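Orotidine 5'-phosphate decarboxylase (Lactobacillus acidophilus, PDB 3TFX) probably catalyses the decarboxylation of orotidine 5'-monophosphate to uridine 5'-monophosphate, the last step of de novo UMP synthesis. Local coordinates at residues Leu180-Gly185 / Ser210-Val215; Thr88-Gly93 / Leu119-Leu124. All coordinates share one frame; numbering follows the deposited sequence.

Interaction 1: Leu180-Gly185 / Ser210-Val215; sequences LYVTPG and SSAIVV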
ATOM      1  N   LEU A 180     -17.385  -8.013   8.346  1.00 10.58           N
ATOM      2  CA  LEU A 180     -16.491  -9.169   8.355  1.00 10.09           C
ATOM      3  C   LEU A 180     -15.342  -8.956   9.319  1.00  9.68           C
ATOM      4  O   LEU A 180     -14.599  -7.989   9.206  1.00  9.73           O
ATOM      5  CB  LEU A 180     -15.959  -9.443   6.944  1.00  9.88           C
ATOM      6  CG  LEU A 180     -17.019  -9.837   5.903  1.00 11.18           C
ATOM      7  CD1 LEU A 180     -16.429  -9.780   4.515  1.00 10.04           C
ATOM      8  CD2 LEU A 180     -17.674 -11.239   6.185  1.00  8.75           C
ATOM      9  N   TYR A 181     -15.193  -9.863  10.276  1.00  9.22           N
ATOM     10  CA  TYR A 181     -14.039  -9.819  11.168  1.00  9.19           C
ATOM     11  C   TYR A 181     -13.051 -10.876  10.693  1.00  9.07           C
ATOM     12  O   TYR A 181     -13.270 -12.074  10.892  1.00  8.63           O
ATOM     13  CB  TYR A 181     -14.482 -10.001  12.630  1.00  9.81           C
ATOM     14  CG  TYR A 181     -15.572  -9.014  13.012  1.00  8.43           C
ATOM     15  CD1 TYR A 181     -15.245  -7.739  13.460  1.00  9.50           C
ATOM     16  CD2 TYR A 181     -16.918  -9.342  12.883  1.00 10.14           C
ATOM     17  CE1 TYR A 181     -16.236  -6.808  13.800  1.00 10.40           C
ATOM     18  CE2 TYR A 181     -17.929  -8.415  13.228  1.00 11.06           C
ATOM     19  CZ  TYR A 181     -17.570  -7.151  13.672  1.00 10.13           C
ATOM     20  OH  TYR A 181     -18.534  -6.225  13.992  1.00 10.09           O
ATOM     21  N   VAL A 182     -11.991 -10.418  10.023  1.00  8.93           N
ATOM     22  CA  VAL A 182     -11.005 -11.296   9.387  1.00  9.14           C
ATOM     23  C   VAL A 182      -9.749 -11.388  10.254  1.00 10.61           C
ATOM     24  O   VAL A 182      -9.093 -10.370  10.519  1.00 11.17           O
ATOM     25  CB  VAL A 182     -10.661 -10.826   7.969  1.00  9.34           C
ATOM     26  CG1 VAL A 182      -9.558 -11.706   7.338  1.00  7.43           C
ATOM     27  CG2 VAL A 182     -11.926 -10.812   7.089  1.00  7.20           C
ATOM     28  N   THR A 183      -9.436 -12.605  10.705  1.00 10.46           N
ATOM     29  CA  THR A 183      -8.439 -12.819  11.765  1.00 11.32           C
ATOM     30  C   THR A 183      -7.281 -13.745  11.338  1.00 11.89           C
ATOM     31  O   THR A 183      -7.493 -14.947  11.166  1.00 11.24           O
ATOM     32  CB  THR A 183      -9.105 -13.410  13.039  1.00 11.22           C
ATOM     33  OG1 THR A 183      -9.623 -14.708  12.745  1.00 10.27           O
ATOM     34  CG2 THR A 183     -10.261 -12.541  13.513  1.00 10.79           C
ATOM     35  N   PRO A 184      -6.050 -13.190  11.185  1.00 13.28           N
ATOM     36  CA  PRO A 184      -4.859 -13.961  10.727  1.00 14.56           C
ATOM     37  C   PRO A 184      -4.011 -14.792  11.704  1.00 16.17           C
ATOM     38  O   PRO A 184      -3.183 -15.613  11.262  1.00 17.62           O
ATOM     39  CB  PRO A 184      -3.956 -12.880  10.092  1.00 14.40           C
ATOM     40  CG  PRO A 184      -4.318 -11.625  10.801  1.00 14.00           C
ATOM     41  CD  PRO A 184      -5.796 -11.733  11.160  1.00 13.08           C
ATOM     42  N   GLY A 185      -4.138 -14.626  13.008  1.00 17.50           N
ATOM     43  CA  GLY A 185      -3.102 -15.292  13.860  1.00 18.67           C
ATOM     44  C   GLY A 185      -3.205 -16.801  14.089  1.00 18.87           C
ATOM     45  O   GLY A 185      -2.593 -17.338  15.020  1.00 19.59           O
ATOM     46  N   SER A 210     -15.046 -14.940  14.650  1.00 11.47           N
ATOM     47  CA  SER A 210     -14.309 -14.620  13.418  1.00 10.95           C
ATOM     48  C   SER A 210     -15.135 -14.966  12.156  1.00 10.50           C
ATOM     49  O   SER A 210     -15.754 -16.033  12.085  1.00 10.08           O
ATOM     50  CB  SER A 210     -12.955 -15.336  13.401  1.00 11.22           C
ATOM     51  OG  SER A 210     -12.320 -15.159  12.150  1.00 12.91           O
ATOM     52  N   SER A 211     -15.188 -14.046  11.187  1.00  9.63           N
ATOM     53  CA  SER A 211     -15.903 -14.297   9.929  1.00  8.67           C
ATOM     54  C   SER A 211     -15.053 -15.117   8.971  1.00  8.47           C
ATOM     55  O   SER A 211     -15.581 -15.789   8.090  1.00  7.98           O
ATOM     56  CB  SER A 211     -16.273 -12.980   9.237  1.00  8.90           C
ATOM     57  OG  SER A 211     -16.863 -12.074  10.149  1.00  7.64           O
ATOM     58  N   ALA A 212     -13.733 -15.019   9.124  1.00  8.18           N
ATOM     59  CA  ALA A 212     -12.770 -15.665   8.237  1.00  8.18           C
ATOM     60  C   ALA A 212     -11.439 -15.746   8.953  1.00  8.38           C
ATOM     61  O   ALA A 212     -11.035 -14.789   9.604  1.00  9.19           O
ATOM     62  CB  ALA A 212     -12.602 -14.860   6.940  1.00  8.11           C
ATOM     63  N   ILE A 213     -10.732 -16.862   8.808  1.00  8.10           N
ATOM     64  CA  ILE A 213      -9.380 -16.959   9.375  1.00  8.09           C
ATOM     65  C   ILE A 213      -8.359 -17.042   8.275  1.00  8.02           C
ATOM     66  O   ILE A 213      -8.631 -17.620   7.222  1.00  8.47           O
ATOM     67  CB  ILE A 213      -9.207 -18.181  10.338  1.00  7.38           C
ATOM     68  CG1 ILE A 213      -9.484 -19.508   9.603  1.00  7.56           C
ATOM     69  CG2 ILE A 213     -10.087 -17.989  11.566  1.00  7.09           C
ATOM     70  CD1 ILE A 213      -9.342 -20.778  10.444  1.00  6.87           C
ATOM     71  N   VAL A 214      -7.187 -16.466   8.512  1.00  8.24           N
ATOM     72  CA  VAL A 214      -6.055 -16.739   7.636  1.00  8.81           C
ATOM     73  C   VAL A 214      -4.965 -17.609   8.294  1.00  9.06           C
ATOM     74  O   VAL A 214      -4.542 -17.372   9.433  1.00  9.55           O
ATOM     75  CB  VAL A 214      -5.566 -15.484   6.788  1.00  9.50           C
ATOM     76  CG1 VAL A 214      -6.206 -14.163   7.245  1.00  9.01           C
ATOM     77  CG2 VAL A 214      -4.043 -15.406   6.652  1.00  9.02           C
ATOM     78  N   VAL A 215      -4.580 -18.661   7.591  1.00  9.16           N
ATOM     79  CA  VAL A 215      -3.648 -19.656   8.119  1.00  9.23           C
ATOM     80  C   VAL A 215      -2.477 -19.724   7.148  1.00  9.66           C
ATOM     81  O   VAL A 215      -2.685 -19.725   5.931  1.00  9.74           O
ATOM     82  CB  VAL A 215      -4.329 -21.062   8.287  1.00  9.38           C
ATOM     83  CG1 VAL A 215      -3.370 -22.077   8.926  1.00  8.09           C
ATOM     84  CG2 VAL A 215      -5.609 -20.952   9.132  1.00  8.94           C
TER
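Strands 180-183 and 212-215 run parallel, their segment axes 4.8 Å apart at closest approach and 18° from alignment, with Val182 bridged to Ala212 and Thr183 to Ile213. Thr183 serves this ladder twice: its N donates to Ala212 O (2.9 Å) in a nearly straight bond, and its O accepts from Val214 N. Ahead of the bridges, at Ser210 and Ser211, side chains take over part of the pairing. Ser211 OG accepts from Tyr181 N at 2.8 Å, while Ser211 N returns a bond of the same length to Tyr181 O; hydroxyl and amide of one serine thus hold both polar backbone atoms of Tyr181. The chi1 of Ser211, -48°, sets OG beside its own N, which lets both reach the same residue. Replacing Ser211 by alanine removes OG, and would probably leave Tyr181 N without this acceptor and open a small gap against Leu180 CA, 3.4 Å from that oxygen. Two hydroxyls, Ser210 OG and Thr183 OG1, meet at 2.8 Å in a hydrogen bond in which either could be the donor. Ser210 CB and OG also lie against Thr183 CG2, and Ile213 CG2 approaches Thr183 OG1 from farther along the strand. The Tyr181 ring leads away toward helix 168-175, and its OH bonds to Gly176 O. On the sheet face bearing Val182 and Ala212, Val182 CG2 meets Ala212 CB. Val214 CG1 reaches Val182 CG1 and packs on Pro184 CB at 3.8 Å. The side chain of Val214 also lies close to Lys35, a predicted substrate-binding residue. Parallel neighbours joined by a helix-containing connection, with strand 7-10 beyond 212-215, are the seventh and eighth strands of a TIM barrel near its closure.

Interaction 2: Thr88-Gly93 / Leu119-Leu124; sequences TVHALG and LAVTEL
Parallel pairing of two adjacent barrel strands, 86-90 and 117-121, makes this buried contact, which continues past the strand ends into the 3-10 segment 91-93 and the loop after Val121. Thr88, Val89 and His90 are bridged to Leu119, Ala120 and Val121, and the short strand segments are inclined by 39°. Three backbone bonds fix the register: Val89 N to Leu119 O, Val121 N to Val89 O (2.7 Å, 173° at the hydrogen), and Ala91 N to Val121 O. On one face of this pair the side chains of Thr88, His90 and Val121 pack together. Val121 CG1, placed anti to the backbone N (chi1 163°), comes 3.7 Å from His90 CE1, and Val121 CB lies over one ring face, offset toward the rim. Its other branch, CG2, meets Thr88 CG2 at 4.0 Å. Leu124 crosses the imidazole at about a right angle, bringing CD1 to the ring edge in plane. A water also lies in that plane, 2.7 Å from His90 ND1; it accepts from Leu92 N and donates to Thr122 O (2.7 Å), tying the 3-10 segment to that loop. His90 NE2 bonds to His66 O of the second subunit, so both ring nitrogens have partners and the ring's rotation is restrained. Leu92 CD2 packs against Glu123 OE2 at 3.9 Å, a carboxylate oxygen that also accepts from Gln136 and Gln145. Thr88 OG1 bonds to Asp62, a predicted substrate-binding residue, and to the backbone N of Lys64, the predicted proton donor, placing it in the second shell of the probable active site. Strand 58-65 flanks 86-90 and strand 160-162 flanks 117-121, while helix 95-108, the crossover of this beta-alpha-beta unit, covers Val89, and helix 142-155 packs on Ala91 and Ala120.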
ATOM      1  N   THR A  88      -7.394  -5.021   1.003  1.00  6.71           N
ATOM      2  CA  THR A  88      -7.201  -4.125   2.153  1.00  5.73           C
ATOM      3  C   THR A  88      -6.864  -2.659   1.830  1.00  6.00           C
ATOM      4  O   THR A  88      -6.252  -2.351   0.801  1.00  5.62           O
ATOM      5  CB  THR A  88      -6.076  -4.656   3.083  1.00  5.73           C
ATOM      6  OG1 THR A  88      -4.988  -5.125   2.279  1.00  5.40           O
ATOM      7  CG2 THR A  88      -6.581  -5.771   3.956  1.00  4.03           C
ATOM      8  N   VAL A  89      -7.277  -1.775   2.740  1.00  6.26           N
ATOM      9  CA  VAL A  89      -6.851  -0.364   2.802  1.00  6.39           C
ATOM     10  C   VAL A  89      -6.521   0.011   4.247  1.00  6.58           C
ATOM     11  O   VAL A  89      -7.004  -0.632   5.192  1.00  6.68           O
ATOM     12  CB  VAL A  89      -7.938   0.646   2.270  1.00  6.66           C
ATOM     13  CG1 VAL A  89      -8.192   0.468   0.777  1.00  6.02           C
ATOM     14  CG2 VAL A  89      -9.248   0.532   3.058  1.00  6.10           C
ATOM     15  N   HIS A  90      -5.717   1.058   4.416  1.00  7.09           N
ATOM     16  CA  HIS A  90      -5.465   1.647   5.731  1.00  7.49           C
ATOM     17  C   HIS A  90      -6.577   2.590   6.180  1.00  8.08           C
ATOM     18  O   HIS A  90      -6.883   3.571   5.482  1.00  8.25           O
ATOM     19  CB  HIS A  90      -4.112   2.373   5.736  1.00  7.66           C
ATOM     20  CG  HIS A  90      -2.960   1.472   6.052  1.00  8.35           C
ATOM     21  ND1 HIS A  90      -2.617   1.133   7.343  1.00  9.76           N
ATOM     22  CD2 HIS A  90      -2.103   0.805   5.246  1.00  8.82           C
ATOM     23  CE1 HIS A  90      -1.585   0.308   7.318  1.00 10.56           C
ATOM     24  NE2 HIS A  90      -1.254   0.095   6.058  1.00  8.56           N
ATOM     25  N   ALA A  91      -7.193   2.287   7.330  1.00  8.38           N
ATOM     26  CA  ALA A  91      -8.157   3.194   7.962  1.00  8.89           C
ATOM     27  C   ALA A  91      -7.489   4.521   8.339  1.00  9.18           C
ATOM     28  O   ALA A  91      -8.131   5.563   8.322  1.00  8.59           O
ATOM     29  CB  ALA A  91      -8.784   2.561   9.211  1.00  9.02           C
ATOM     30  N   LEU A  92      -6.202   4.466   8.668  1.00  9.43           N
ATOM     31  CA  LEU A  92      -5.398   5.669   8.894  1.00 10.09           C
ATOM     32  C   LEU A  92      -5.437   6.669   7.721  1.00 10.50           C
ATOM     33  O   LEU A  92      -5.206   7.863   7.915  1.00  9.74           O
ATOM     34  CB  LEU A  92      -3.950   5.289   9.232  1.00 10.07           C
ATOM     35  CG  LEU A  92      -3.694   4.701  10.623  1.00 10.55           C
ATOM     36  CD1 LEU A  92      -2.210   4.335  10.785  1.00  9.65           C
ATOM     37  CD2 LEU A  92      -4.129   5.659  11.722  1.00 10.28           C
ATOM     38  N   GLY A  93      -5.748   6.170   6.520  1.00 10.91           N
ATOM     39  CA  GLY A  93      -5.952   7.017   5.339  1.00 11.47           C
ATOM     40  C   GLY A  93      -7.207   7.876   5.388  1.00 12.22           C
ATOM     41  O   GLY A  93      -7.385   8.783   4.559  1.00 11.70           O
ATOM     42  N   LEU A 119     -11.620  -4.503   3.151  1.00  7.67           N
ATOM     43  CA  LEU A 119     -11.286  -4.695   4.548  1.00  7.65           C
ATOM     44  C   LEU A 119     -10.339  -3.602   5.008  1.00  7.33           C
ATOM     45  O   LEU A 119      -9.363  -3.295   4.323  1.00  7.67           O
ATOM     46  CB  LEU A 119     -10.642  -6.078   4.751  1.00  7.85           C
ATOM     47  CG  LEU A 119     -11.428  -7.285   4.240  1.00  7.39           C
ATOM     48  CD1 LEU A 119     -10.527  -8.521   4.181  1.00  5.48           C
ATOM     49  CD2 LEU A 119     -12.631  -7.543   5.140  1.00  7.34           C
ATOM     50  N   ALA A 120     -10.613  -3.034   6.172  1.00  6.86           N
ATOM     51  CA  ALA A 120      -9.766  -1.978   6.720  1.00  7.76           C
ATOM     52  C   ALA A 120      -8.729  -2.548   7.654  1.00  8.29           C
ATOM     53  O   ALA A 120      -9.028  -3.384   8.520  1.00  8.53           O
ATOM     54  CB  ALA A 120     -10.589  -0.922   7.446  1.00  7.22           C
ATOM     55  N   VAL A 121      -7.497  -2.120   7.440  1.00  8.96           N
ATOM     56  CA  VAL A 121      -6.451  -2.327   8.402  1.00 10.09           C
ATOM     57  C   VAL A 121      -6.546  -1.194   9.386  1.00 11.26           C
ATOM     58  O   VAL A 121      -6.853  -0.044   9.033  1.00 11.47           O
ATOM     59  CB  VAL A 121      -5.058  -2.373   7.742  1.00 10.83           C
ATOM     60  CG1 VAL A 121      -3.930  -2.178   8.780  1.00 10.04           C
ATOM     61  CG2 VAL A 121      -4.901  -3.695   6.983  1.00 10.70           C
ATOM     62  N   THR A 122      -6.274  -1.531  10.629  1.00 12.17           N
ATOM     63  CA  THR A 122      -6.496  -0.646  11.727  1.00 13.41           C
ATOM     64  C   THR A 122      -5.090  -0.189  12.184  1.00 14.13           C
ATOM     65  O   THR A 122      -4.501   0.741  11.576  1.00 13.73           O
ATOM     66  CB  THR A 122      -7.415  -1.421  12.727  1.00 13.77           C
ATOM     67  OG1 THR A 122      -8.680  -0.762  12.877  1.00 16.14           O
ATOM     68  CG2 THR A 122      -6.780  -1.794  14.029  1.00 11.87           C
ATOM     69  N   GLU A 123      -4.542  -0.835  13.209  1.00 14.45           N
ATOM     70  CA  GLU A 123      -3.146  -0.655  13.561  1.00 15.95           C
ATOM     71  C   GLU A 123      -2.447  -1.957  13.256  1.00 16.52           C
ATOM     72  O   GLU A 123      -2.914  -3.015  13.662  1.00 17.31           O
ATOM     73  CB  GLU A 123      -2.981  -0.279  15.040  1.00 16.08           C
ATOM     74  CG  GLU A 123      -3.508   1.118  15.413  1.00 15.59           C
ATOM     75  CD  GLU A 123      -2.691   2.256  14.806  1.00 16.74           C
ATOM     76  OE1 GLU A 123      -1.538   2.035  14.362  1.00 16.34           O
ATOM     77  OE2 GLU A 123      -3.198   3.388  14.777  1.00 16.70           O
ATOM     78  N   LEU A 124      -1.349  -1.891  12.520  1.00 17.37           N
ATOM     79  CA  LEU A 124      -0.589  -3.092  12.191  1.00 18.73           C
ATOM     80  C   LEU A 124      -0.041  -3.741  13.465  1.00 19.47           C
ATOM     81  O   LEU A 124       0.236  -3.044  14.448  1.00 19.77           O
ATOM     82  CB  LEU A 124       0.558  -2.752  11.233  1.00 18.69           C
ATOM     83  CG  LEU A 124       0.198  -2.284   9.811  1.00 18.84           C
ATOM     84  CD1 LEU A 124       1.388  -1.567   9.181  1.00 18.28           C
ATOM     85  CD2 LEU A 124      -0.241  -3.452   8.937  1.00 18.51           C
TER
HETATM   86  O   HOH W   1      -4.489   1.936   9.107  1.00  9.94           O

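Overall arrangement
Interaction 2 precedes interaction 1 along the chain, and both belong to the single eight-stranded parallel barrel. Their centres lie 15 Å apart: interaction 2 pairs the fourth and fifth strands, interaction 1 the seventh and eighth, with strand 160-162 between the two pairs. Inside the barrel they nevertheless touch, since Leu119 CD2 packs 3.9 Å from Val182 CG2 and also approaches Leu180 CB. Each pair borders residues predicted to bind substrate or act in catalysis, consistent with one active site at the barrel mouth formed by the C-terminal ends of the strands. They differ at the dimer: interaction 2 meets the second subunit, whereas no residue of interaction 1 is touched by it.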